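DNA protection during starvation protein (Halobacterium salinarum, PDB 1TJO) probably protects DNA from oxidative damage by oxidising ferrous iron with hydrogen peroxide and storing it as a ferric mineral inside a hollow sphere of twelve subunits. Local coordinates at residues Y42-Q47 and M123-D128. Sequence-based numbering, arbitrary orientation.
Sequences YVLYHQ and MAIYGD
L44 meets I125 and Y126 where two antiparallel helices of the ferritin-like four-helix bundle, 24-54 and 115-142, pack in the core of the subunit. The axes of segments 42-47 and 123-128 approach to 10.3 Å at 159° between their directions, and L44 and I125 face each other across the gap. Both methyls of L44 meet the Y126 ring. CD1 lies between I125 CG2, at 3.8 Å, and CE1 of that ring; the same I125 methyl also touches L44 CB. CD2 sits over one face of the Y126 ring, 4.0 Å from the ring centroid and 22° off its normal, displaced toward the CE2 rim: a CH-pi contact in which the L44 and Y126 side chains cross at about a right angle. The Y126 ring reaches this place because CG is anti to its own carbonyl carbon, chi1 -86°, which brings the ring across to L44. A70 of helix 60-87 and A163 and I166 of helix 146-169 also touch Y126, making it a meeting point of all four long helices. Replacing Y126 with an alanine would probably leave CD2 of L44 without its aromatic platform and open a gap in the core between the helices. One turn on from L44, the extended side chain of Q47 lays its amide against the other branch of I125. That amide is gripped at both ends, OE1 by the backbone N of E108 and NE2 by D122 OD1, which fixes its rotation. I125 CD1 closes in on this held group, 3.3 Å from Q47 NE2 and 3.9 Å from Q47 CD.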
ATOM      1  N   TYR A  42      -3.776   8.397  31.425  1.00 17.32           N
ATOM      2  CA  TYR A  42      -2.783   7.342  31.567  1.00 18.28           C
ATOM      3  C   TYR A  42      -3.201   6.209  32.531  1.00 19.12           C
ATOM      4  O   TYR A  42      -2.875   5.061  32.303  1.00 18.49           O
ATOM      5  CB  TYR A  42      -1.375   7.870  31.883  1.00 17.89           C
ATOM      6  CG  TYR A  42      -0.447   7.757  30.655  1.00 18.11           C
ATOM      7  CD1 TYR A  42       0.324   8.823  30.269  1.00 18.78           C
ATOM      8  CD2 TYR A  42      -0.311   6.563  29.965  1.00 18.89           C
ATOM      9  CE1 TYR A  42       1.166   8.749  29.204  1.00 19.60           C
ATOM     10  CE2 TYR A  42       0.537   6.480  28.880  1.00 19.09           C
ATOM     11  CZ  TYR A  42       1.272   7.576  28.509  1.00 20.19           C
ATOM     12  OH  TYR A  42       2.122   7.517  27.402  1.00 22.07           O
ATOM     13  N   VAL A  43      -3.960   6.549  33.574  1.00 18.58           N
ATOM     14  CA  VAL A  43      -4.566   5.533  34.420  1.00 19.32           C
ATOM     15  C   VAL A  43      -5.572   4.701  33.606  1.00 18.36           C
ATOM     16  O   VAL A  43      -5.577   3.491  33.701  1.00 18.17           O
ATOM     17  CB  VAL A  43      -5.190   6.081  35.737  1.00 19.88           C
ATOM     18  CG1 VAL A  43      -4.086   6.608  36.658  1.00 20.21           C
ATOM     19  CG2 VAL A  43      -6.139   7.123  35.479  1.00 27.27           C
ATOM     20  N   LEU A  44      -6.366   5.361  32.761  1.00 17.83           N
ATOM     21  CA  LEU A  44      -7.304   4.694  31.875  1.00 17.56           C
ATOM     22  C   LEU A  44      -6.551   3.746  30.951  1.00 18.24           C
ATOM     23  O   LEU A  44      -6.901   2.583  30.818  1.00 18.96           O
ATOM     24  CB  LEU A  44      -8.113   5.718  31.064  1.00 17.24           C
ATOM     25  CG  LEU A  44      -8.999   5.087  29.982  1.00 17.89           C
ATOM     26  CD1 LEU A  44     -10.069   4.209  30.620  1.00 21.09           C
ATOM     27  CD2 LEU A  44      -9.539   6.184  29.064  1.00 19.57           C
ATOM     28  N   TYR A  45      -5.516   4.274  30.321  1.00 18.10           N
ATOM     29  CA  TYR A  45      -4.688   3.469  29.418  1.00 17.44           C
ATOM     30  C   TYR A  45      -4.229   2.186  30.126  1.00 15.31           C
ATOM     31  O   TYR A  45      -4.334   1.044  29.574  1.00 17.52           O
ATOM     32  CB  TYR A  45      -3.448   4.266  28.996  1.00 17.06           C
ATOM     33  CG  TYR A  45      -2.324   3.430  28.380  1.00 16.41           C
ATOM     34  CD1 TYR A  45      -2.380   3.026  27.077  1.00 16.89           C
ATOM     35  CD2 TYR A  45      -1.224   3.097  29.135  1.00 17.52           C
ATOM     36  CE1 TYR A  45      -1.353   2.278  26.530  1.00 19.14           C
ATOM     37  CE2 TYR A  45      -0.217   2.328  28.647  1.00 19.26           C
ATOM     38  CZ  TYR A  45      -0.255   1.951  27.326  1.00 20.04           C
ATOM     39  OH  TYR A  45       0.785   1.193  26.822  1.00 22.89           O
ATOM     40  N   HIS A  46      -3.681   2.342  31.334  1.00 16.09           N
ATOM     41  CA  HIS A  46      -3.133   1.173  32.026  1.00 15.68           C
ATOM     42  C   HIS A  46      -4.203   0.161  32.437  1.00 17.04           C
ATOM     43  O   HIS A  46      -3.972  -1.051  32.412  1.00 17.43           O
ATOM     44  CB  HIS A  46      -2.286   1.594  33.221  1.00 16.29           C
ATOM     45  CG  HIS A  46      -0.889   1.914  32.828  1.00 15.91           C
ATOM     46  ND1 HIS A  46      -0.015   0.935  32.418  1.00 19.14           N
ATOM     47  CD2 HIS A  46      -0.218   3.094  32.724  1.00 17.38           C
ATOM     48  CE1 HIS A  46       1.146   1.502  32.103  1.00 16.51           C
ATOM     49  NE2 HIS A  46       1.043   2.802  32.270  1.00 17.18           N
ATOM     50  N   GLN A  47      -5.402   0.644  32.739  1.00 16.26           N
ATOM     51  CA  GLN A  47      -6.495  -0.252  33.120  1.00 17.68           C
ATOM     52  C   GLN A  47      -7.129  -0.939  31.905  1.00 17.17           C
ATOM     53  O   GLN A  47      -7.504  -2.105  31.973  1.00 16.98           O
ATOM     54  CB  GLN A  47      -7.557   0.496  33.870  1.00 17.96           C
ATOM     55  CG  GLN A  47      -8.553  -0.450  34.522  1.00 19.54           C
ATOM     56  CD  GLN A  47      -9.213   0.126  35.772  1.00 22.95           C
ATOM     57  OE1 GLN A  47      -8.566   0.253  36.812  1.00 23.75           O
ATOM     58  NE2 GLN A  47     -10.495   0.481  35.665  1.00 22.67           N
ATOM     59  N   MET A 123     -15.868   2.162  32.357  1.00 20.26           N
ATOM     60  CA  MET A 123     -16.937   3.077  31.976  1.00 21.51           C
ATOM     61  C   MET A 123     -16.962   4.287  32.911  1.00 21.59           C
ATOM     62  O   MET A 123     -17.123   5.395  32.455  1.00 21.35           O
ATOM     63  CB  MET A 123     -18.299   2.375  31.980  1.00 23.36           C
ATOM     64  CG  MET A 123     -19.245   3.054  31.008  1.00 26.27           C
ATOM     65  SD  MET A 123     -20.853   2.221  30.848  1.00 32.72           S
ATOM     66  CE  MET A 123     -21.385   2.406  32.341  1.00 33.29           C
ATOM     67  N   ALA A 124     -16.718   4.063  34.185  1.00 21.23           N
ATOM     68  CA  ALA A 124     -16.708   5.141  35.184  1.00 21.24           C
ATOM     69  C   ALA A 124     -15.525   6.080  34.971  1.00 20.28           C
ATOM     70  O   ALA A 124     -15.641   7.310  35.138  1.00 22.23           O
ATOM     71  CB  ALA A 124     -16.688   4.589  36.598  1.00 21.87           C
ATOM     72  N   ILE A 125     -14.386   5.514  34.625  1.00 19.62           N
ATOM     73  CA  ILE A 125     -13.231   6.328  34.284  1.00 17.96           C
ATOM     74  C   ILE A 125     -13.525   7.193  33.059  1.00 17.50           C
ATOM     75  O   ILE A 125     -13.250   8.376  33.075  1.00 18.43           O
ATOM     76  CB  ILE A 125     -11.981   5.464  34.071  1.00 18.46           C
ATOM     77  CG1 ILE A 125     -11.580   4.734  35.359  1.00 20.38           C
ATOM     78  CG2 ILE A 125     -10.882   6.340  33.610  1.00 18.89           C
ATOM     79  CD1 ILE A 125     -10.486   3.741  35.177  1.00 24.12           C
ATOM     80  N   TYR A 126     -14.053   6.595  31.987  1.00 17.58           N
ATOM     81  CA  TYR A 126     -14.369   7.356  30.778  1.00 18.26           C
ATOM     82  C   TYR A 126     -15.266   8.509  31.065  1.00 18.37           C
ATOM     83  O   TYR A 126     -15.033   9.630  30.607  1.00 19.15           O
ATOM     84  CB  TYR A 126     -15.055   6.484  29.715  1.00 19.15           C
ATOM     85  CG  TYR A 126     -14.086   5.736  28.818  1.00 17.67           C
ATOM     86  CD1 TYR A 126     -13.909   4.380  28.967  1.00 19.57           C
ATOM     87  CD2 TYR A 126     -13.426   6.382  27.758  1.00 17.81           C
ATOM     88  CE1 TYR A 126     -13.053   3.680  28.143  1.00 19.85           C
ATOM     89  CE2 TYR A 126     -12.566   5.687  26.919  1.00 17.27           C
ATOM     90  CZ  TYR A 126     -12.392   4.334  27.120  1.00 19.24           C
ATOM     91  OH  TYR A 126     -11.580   3.585  26.310  1.00 19.50           O
ATOM     92  N   GLY A 127     -16.296   8.250  31.861  1.00 19.43           N
ATOM     93  CA  GLY A 127     -17.267   9.270  32.185  1.00 20.64           C
ATOM     94  C   GLY A 127     -16.666  10.435  32.899  1.00 20.21           C
ATOM     95  O   GLY A 127     -16.961  11.588  32.574  1.00 18.93           O
ATOM     96  N   ASP A 128     -15.793  10.165  33.843  1.00 19.99           N
ATOM     97  CA  ASP A 128     -15.120  11.244  34.577  1.00 20.72           C
ATOM     98  C   ASP A 128     -14.246  12.098  33.652  1.00 19.99           C
ATOM     99  O   ASP A 128     -14.190  13.327  33.750  1.00 19.29           O
ATOM    100  CB  ASP A 128     -14.229  10.609  35.645  1.00 19.99           C
ATOM    101  CG  ASP A 128     -15.014  10.054  36.837  1.00 24.99           C
ATOM    102  OD1 ASP A 128     -16.261  10.114  36.888  1.00 29.34           O
ATOM    103  OD2 ASP A 128     -14.408   9.519  37.770  1.00 31.12           O
TER